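Local coordinates for metallo-beta-lactamase family protein (Staphylococcus aureus, PDB 3R2U) that binds an iron ion in a metallo-beta-lactamase domain and, having a rhodanese-like part as well, probably takes part in sulfur chemistry, at residues Y290-T295 against E338-G343; I317-D322 against G330-Y335. All coordinates share one frame; numbering follows the deposited sequence.

Contact 1 of 2, residues Y290-T295 against E338-G343; sequences YPATNT and EINLIG
The amide of N340 gives ND2 to the backbone carbonyl of N294, with ND2 and N294 O 2.6 Å apart. The bond is short but bent at the hydrogen, 139°, although N294 O lies almost in the plane of the N340 amide. Seen from the acceptor the approach is nearly end-on, the C=O...ND2 angle being 165°. The rotation of the amide has independent support: N340 OD1 accepts a hydrogen bond from NH1 of R297, so turning the group over would set oxygen against the N294 carbonyl and nitrogen against an arginine. A chi1 of -73° puts CG of N340 beside its own backbone N and brings the amide up to the loop. Two lesser approaches flank the bond: the methyl CB of A292 comes to 4.0 Å from N340 OD1, and T295 CA lies 4.2 Å from N340 ND2. N294 turns its own OD1 to the backbone N of N296, a local bond within the loop.

N340 supplies 55 of the 101 Å² buried between the segments. Strand 339-342 is an inner strand of a four-stranded parallel sheet, and the backbone of N340 is already bonded to L298 and F300 of the neighbouring strand 298-301. Such a sheet is consistent with a rhodanese-like fold. Loop 290-295 instead runs along strand 363-367, one of the two edge strands within this chain, since Y290 and A292 both make backbone hydrogen bonds with Y366. At the loop's start, Y290 OH bonds to L59 N of the second subunit.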
loop_
_atom_site.group_PDB
_atom_site.type_symbol
_atom_site.label_atom_id
_atom_site.label_comp_id
_atom_site.label_asym_id
_atom_site.label_seq_id
_atom_site.Cartn_x
_atom_site.Cartn_y
_atom_site.Cartn_z
ATOM N N TYR A 290 7.114 6.194 17.834
ATOM C CA TYR A 290 6.999 7.598 17.590
ATOM C C TYR A 290 8.336 8.317 17.883
ATOM O O TYR A 290 9.280 7.723 18.426
ATOM C CB TYR A 290 5.852 8.196 18.438
ATOM C CG TYR A 290 4.402 7.782 18.116
ATOM C CD1 TYR A 290 4.031 7.212 16.888
ATOM C CD2 TYR A 290 3.375 8.118 18.997
ATOM C CE1 TYR A 290 2.665 6.887 16.608
ATOM C CE2 TYR A 290 2.033 7.814 18.731
ATOM C CZ TYR A 290 1.673 7.207 17.543
ATOM O OH TYR A 290 0.323 6.940 17.319
ATOM N N PRO A 291 8.431 9.591 17.516
ATOM C CA PRO A 291 9.715 10.281 17.745
ATOM C C PRO A 291 10.136 10.209 19.188
ATOM O O PRO A 291 9.292 10.303 20.073
ATOM C CB PRO A 291 9.412 11.730 17.356
ATOM C CG PRO A 291 8.299 11.609 16.342
ATOM C CD PRO A 291 7.497 10.406 16.723
ATOM N N ALA A 292 11.426 10.038 19.418
ATOM C CA ALA A 292 11.944 9.981 20.775
ATOM C C ALA A 292 12.952 11.092 20.976
ATOM O O ALA A 292 13.708 11.399 20.086
ATOM C CB ALA A 292 12.586 8.624 21.040
ATOM N N THR A 293 12.921 11.722 22.137
ATOM C CA THR A 293 13.902 12.737 22.478
ATOM C C THR A 293 15.055 12.121 23.279
ATOM O O THR A 293 16.131 12.712 23.341
ATOM C CB THR A 293 13.285 13.864 23.284
ATOM O OG1 THR A 293 12.566 13.302 24.378
ATOM C CG2 THR A 293 12.334 14.693 22.409
ATOM N N ASN A 294 14.831 10.961 23.913
ATOM C CA ASN A 294 15.905 10.277 24.630
ATOM C C ASN A 294 16.924 9.720 23.640
ATOM O O ASN A 294 16.639 8.763 22.938
ATOM C CB ASN A 294 15.328 9.145 25.487
ATOM C CG ASN A 294 16.392 8.394 26.308
ATOM O OD1 ASN A 294 17.590 8.450 26.031
ATOM N ND2 ASN A 294 15.935 7.677 27.321
ATOM N N THR A 295 18.105 10.318 23.577
ATOM C CA THR A 295 19.164 9.829 22.704
ATOM C C THR A 295 20.239 9.000 23.454
ATOM O O THR A 295 21.281 8.697 22.887
ATOM C CB THR A 295 19.875 10.987 22.002
ATOM O OG1 THR A 295 20.376 11.895 22.988
ATOM C CG2 THR A 295 18.916 11.745 21.055
ATOM N N GLU A 338 15.926 -1.126 25.806
ATOM C CA GLU A 338 15.086 -0.438 24.843
ATOM C C GLU A 338 16.045 0.237 23.860
ATOM O O GLU A 338 17.092 0.754 24.249
ATOM C CB GLU A 338 14.206 0.610 25.523
ATOM C CG GLU A 338 13.317 0.050 26.638
ATOM C CD GLU A 338 12.355 1.111 27.209
ATOM O OE1 GLU A 338 12.325 1.285 28.448
ATOM O OE2 GLU A 338 11.648 1.781 26.422
ATOM N N ILE A 339 15.663 0.256 22.594
ATOM C CA ILE A 339 16.521 0.747 21.528
ATOM C C ILE A 339 15.847 1.799 20.665
ATOM O O ILE A 339 14.634 1.766 20.497
ATOM C CB ILE A 339 16.892 -0.490 20.671
ATOM C CG1 ILE A 339 17.830 -1.380 21.482
ATOM C CG2 ILE A 339 17.461 -0.120 19.321
ATOM C CD1 ILE A 339 17.963 -2.794 20.974
ATOM N N ASN A 340 16.622 2.769 20.173
ATOM C CA ASN A 340 16.122 3.749 19.204
ATOM C C ASN A 340 16.587 3.378 17.796
ATOM O O ASN A 340 17.643 2.763 17.617
ATOM C CB ASN A 340 16.646 5.155 19.484
ATOM C CG ASN A 340 16.018 5.806 20.697
ATOM O OD1 ASN A 340 14.965 5.405 21.170
ATOM N ND2 ASN A 340 16.651 6.850 21.172
ATOM N N LEU A 341 15.798 3.775 16.808
ATOM C CA LEU A 341 16.132 3.588 15.429
ATOM C C LEU A 341 16.204 4.945 14.747
ATOM O O LEU A 341 15.497 5.878 15.132
ATOM C CB LEU A 341 15.083 2.728 14.730
ATOM C CG LEU A 341 14.901 1.328 15.249
ATOM C CD1 LEU A 341 13.762 0.607 14.478
ATOM C CD2 LEU A 341 16.269 0.558 15.185
ATOM N N ILE A 342 17.089 5.057 13.758
ATOM C CA ILE A 342 17.228 6.269 12.972
ATOM C C ILE A 342 16.735 5.989 11.558
ATOM O O ILE A 342 17.179 5.048 10.878
ATOM C CB ILE A 342 18.667 6.811 12.960
ATOM C CG1 ILE A 342 19.037 7.317 14.361
ATOM C CG2 ILE A 342 18.802 7.963 11.910
ATOM C CD1 ILE A 342 20.396 7.812 14.486
ATOM N N GLY A 343 15.782 6.791 11.119
ATOM C CA GLY A 343 15.225 6.665 9.772
ATOM C C GLY A 343 13.908 7.396 9.690
ATOM O O GLY A 343 13.463 7.993 10.673
#

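Contact 2 of 2, residues I317-D322 against G330-Y335; sequences INIPYD and GWYLNY
The methyl CG2 of I317 sits squarely over one face of the Y332 ring, 4.1 Å from the ring centroid and only 3° off the normal, which defines a CH-pi contact. The longer branch, through CG1, stays on the same side of the ring, and its CD1 reaches the rim at Y332 CD2, 3.8 Å away. With chi1 at -64°, CG2 lies anti to the backbone N and CG1 beside it, which gives the two branches these separate tasks. I319 CD1 comes obliquely to another part of the rim, on the same side of the ring plane as I317, 3.9 Å from Y332 CD1.

In the next shell F300, on strand 298-301, touches I317, I319 and Y332 alike. I319 is also backed by F325, Q328 and I329 of helix 325-329. N318, between the two isoleucines, turns elsewhere, its ND2 bonding to the carbonyls of D301 and R303. Backbone bonds of I317 to T299 and D301, and of I319 to D301, hold both isoleucines to the neighbouring strand 298-301. The Y332 ring thus closes over edge strand 317-318 where the chain returns from helix 325-329 toward strand 339-342, a beta-alpha-beta crossover consistent with a rhodanese-like domain.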
loop_
_atom_site.group_PDB
_atom_site.type_symbol
_atom_site.label_atom_id
_atom_site.label_comp_id
_atom_site.label_asym_id
_atom_site.label_seq_id
_atom_site.Cartn_x
_atom_site.Cartn_y
_atom_site.Cartn_z
ATOM N N ILE A 317 25.028 2.836 15.483
ATOM C CA ILE A 317 25.551 1.711 14.738
ATOM C C ILE A 317 24.722 1.587 13.451
ATOM O O ILE A 317 23.488 1.554 13.485
ATOM C CB ILE A 317 25.477 0.421 15.579
ATOM C CG1 ILE A 317 26.390 0.570 16.811
ATOM C CG2 ILE A 317 25.871 -0.792 14.743
ATOM C CD1 ILE A 317 26.165 -0.472 17.871
ATOM N N ASN A 318 25.399 1.537 12.320
ATOM C CA ASN A 318 24.698 1.413 11.046
ATOM C C ASN A 318 24.272 -0.014 10.801
ATOM O O ASN A 318 25.107 -0.900 10.734
ATOM C CB ASN A 318 25.616 1.861 9.907
ATOM C CG ASN A 318 24.930 1.892 8.547
ATOM O OD1 ASN A 318 25.592 1.714 7.533
ATOM N ND2 ASN A 318 23.618 2.130 8.515
ATOM N N ILE A 319 22.976 -0.267 10.726
ATOM C CA ILE A 319 22.530 -1.596 10.325
ATOM C C ILE A 319 21.540 -1.348 9.201
ATOM O O ILE A 319 20.352 -1.167 9.449
ATOM C CB ILE A 319 21.872 -2.428 11.430
ATOM C CG1 ILE A 319 22.784 -2.582 12.647
ATOM C CG2 ILE A 319 21.546 -3.823 10.873
ATOM C CD1 ILE A 319 24.013 -3.432 12.389
ATOM N N PRO A 320 22.027 -1.323 7.953
ATOM C CA PRO A 320 21.120 -1.076 6.828
ATOM C C PRO A 320 19.924 -2.039 6.807
ATOM O O PRO A 320 20.099 -3.225 7.038
ATOM C CB PRO A 320 22.007 -1.287 5.611
ATOM C CG PRO A 320 23.407 -0.999 6.094
ATOM C CD PRO A 320 23.424 -1.511 7.512
ATOM N N TYR A 321 18.722 -1.507 6.576
ATOM C CA TYR A 321 17.528 -2.335 6.500
ATOM C C TYR A 321 17.399 -2.950 5.096
ATOM O O TYR A 321 16.587 -2.523 4.295
ATOM C CB TYR A 321 16.261 -1.543 6.867
ATOM C CG TYR A 321 15.023 -2.416 6.930
ATOM C CD1 TYR A 321 14.919 -3.426 7.890
ATOM C CD2 TYR A 321 13.972 -2.252 6.034
ATOM C CE1 TYR A 321 13.801 -4.253 7.963
ATOM C CE2 TYR A 321 12.841 -3.081 6.102
ATOM C CZ TYR A 321 12.771 -4.077 7.064
ATOM O OH TYR A 321 11.669 -4.905 7.152
ATOM N N ASP A 322 18.237 -3.936 4.820
ATOM C CA ASP A 322 18.237 -4.667 3.557
ATOM C C ASP A 322 18.063 -6.145 3.916
ATOM O O ASP A 322 17.784 -6.455 5.087
ATOM C CB ASP A 322 19.506 -4.385 2.741
ATOM C CG ASP A 322 20.795 -4.805 3.452
ATOM O OD1 ASP A 322 20.755 -5.539 4.470
ATOM O OD2 ASP A 322 21.875 -4.398 2.962
ATOM N N GLY A 330 21.853 -9.058 14.676
ATOM C CA GLY A 330 21.967 -10.106 15.673
ATOM C C GLY A 330 23.222 -9.998 16.505
ATOM O O GLY A 330 23.241 -10.397 17.673
ATOM N N TRP A 331 24.262 -9.423 15.913
ATOM C CA TRP A 331 25.512 -9.222 16.605
ATOM C C TRP A 331 25.488 -8.066 17.591
ATOM O O TRP A 331 26.351 -8.009 18.460
ATOM C CB TRP A 331 26.654 -9.019 15.611
ATOM C CG TRP A 331 26.956 -10.244 14.809
ATOM C CD1 TRP A 331 26.565 -10.513 13.528
ATOM C CD2 TRP A 331 27.691 -11.386 15.253
ATOM N NE1 TRP A 331 27.026 -11.756 13.143
ATOM C CE2 TRP A 331 27.717 -12.312 14.186
ATOM C CE3 TRP A 331 28.339 -11.714 16.451
ATOM C CZ2 TRP A 331 28.370 -13.540 14.283
ATOM C CZ3 TRP A 331 28.980 -12.938 16.548
ATOM C CH2 TRP A 331 28.993 -13.834 15.471
ATOM N N TYR A 332 24.513 -7.151 17.468
ATOM C CA TYR A 332 24.446 -5.964 18.330
ATOM C C TYR A 332 23.184 -5.811 19.160
ATOM O O TYR A 332 23.200 -5.068 20.128
ATOM C CB TYR A 332 24.566 -4.694 17.481
ATOM C CG TYR A 332 25.833 -4.620 16.686
ATOM C CD1 TYR A 332 25.868 -5.056 15.369
ATOM C CD2 TYR A 332 27.003 -4.131 17.252
ATOM C CE1 TYR A 332 27.033 -5.010 14.637
ATOM C CE2 TYR A 332 28.179 -4.089 16.527
ATOM C CZ TYR A 332 28.181 -4.531 15.222
ATOM O OH TYR A 332 29.324 -4.484 14.486
ATOM N N LEU A 333 22.104 -6.503 18.796
ATOM C CA LEU A 333 20.835 -6.332 19.495
ATOM C C LEU A 333 20.969 -6.775 20.930
ATOM O O LEU A 333 21.438 -7.866 21.191
ATOM C CB LEU A 333 19.706 -7.133 18.808
ATOM C CG LEU A 333 18.268 -6.804 19.249
ATOM C CD1 LEU A 333 17.900 -5.377 18.922
ATOM C CD2 LEU A 333 17.274 -7.739 18.602
ATOM N N ASN A 334 20.608 -5.905 21.859
ATOM C CA ASN A 334 20.606 -6.264 23.270
ATOM C C ASN A 334 19.122 -6.382 23.711
ATOM O O ASN A 334 18.406 -5.367 23.824
ATOM C CB ASN A 334 21.366 -5.216 24.074
ATOM C CG ASN A 334 21.549 -5.608 25.512
ATOM O OD1 ASN A 334 20.749 -6.352 26.081
ATOM N ND2 ASN A 334 22.607 -5.104 26.116
ATOM N N TYR A 335 18.659 -7.624 23.934
ATOM C CA TYR A 335 17.263 -7.868 24.303
ATOM C C TYR A 335 16.845 -7.282 25.639
ATOM O O TYR A 335 15.658 -7.147 25.905
ATOM C CB TYR A 335 16.950 -9.376 24.294
ATOM C CG TYR A 335 16.817 -9.961 22.910
ATOM C CD1 TYR A 335 17.941 -10.235 22.143
ATOM C CD2 TYR A 335 15.566 -10.253 22.368
ATOM C CE1 TYR A 335 17.828 -10.775 20.893
ATOM C CE2 TYR A 335 15.450 -10.820 21.114
ATOM C CZ TYR A 335 16.591 -11.068 20.380
ATOM O OH TYR A 335 16.531 -11.602 19.121
#

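Past helix 269-279 the chain enters loop 290-295, the first half of contact 1, and then forms strand 298-301. Helix 305-310 leads to edge strand 317-318, where contact 2 begins. The short loop through helix 325-329 is closed at 330-335, and strand 339-342 then closes the longer loop of contact 1, so contact 2 is nested inside contact 1. Their centres are 14 Å apart, and they meet directly where I339 CD1 packs on L333 CD1. Both reach the same parallel sheet: contact 1 ties the incoming loop to an inner strand, whereas contact 2 joins edge strand 317-318 to the segment following helix 325-329.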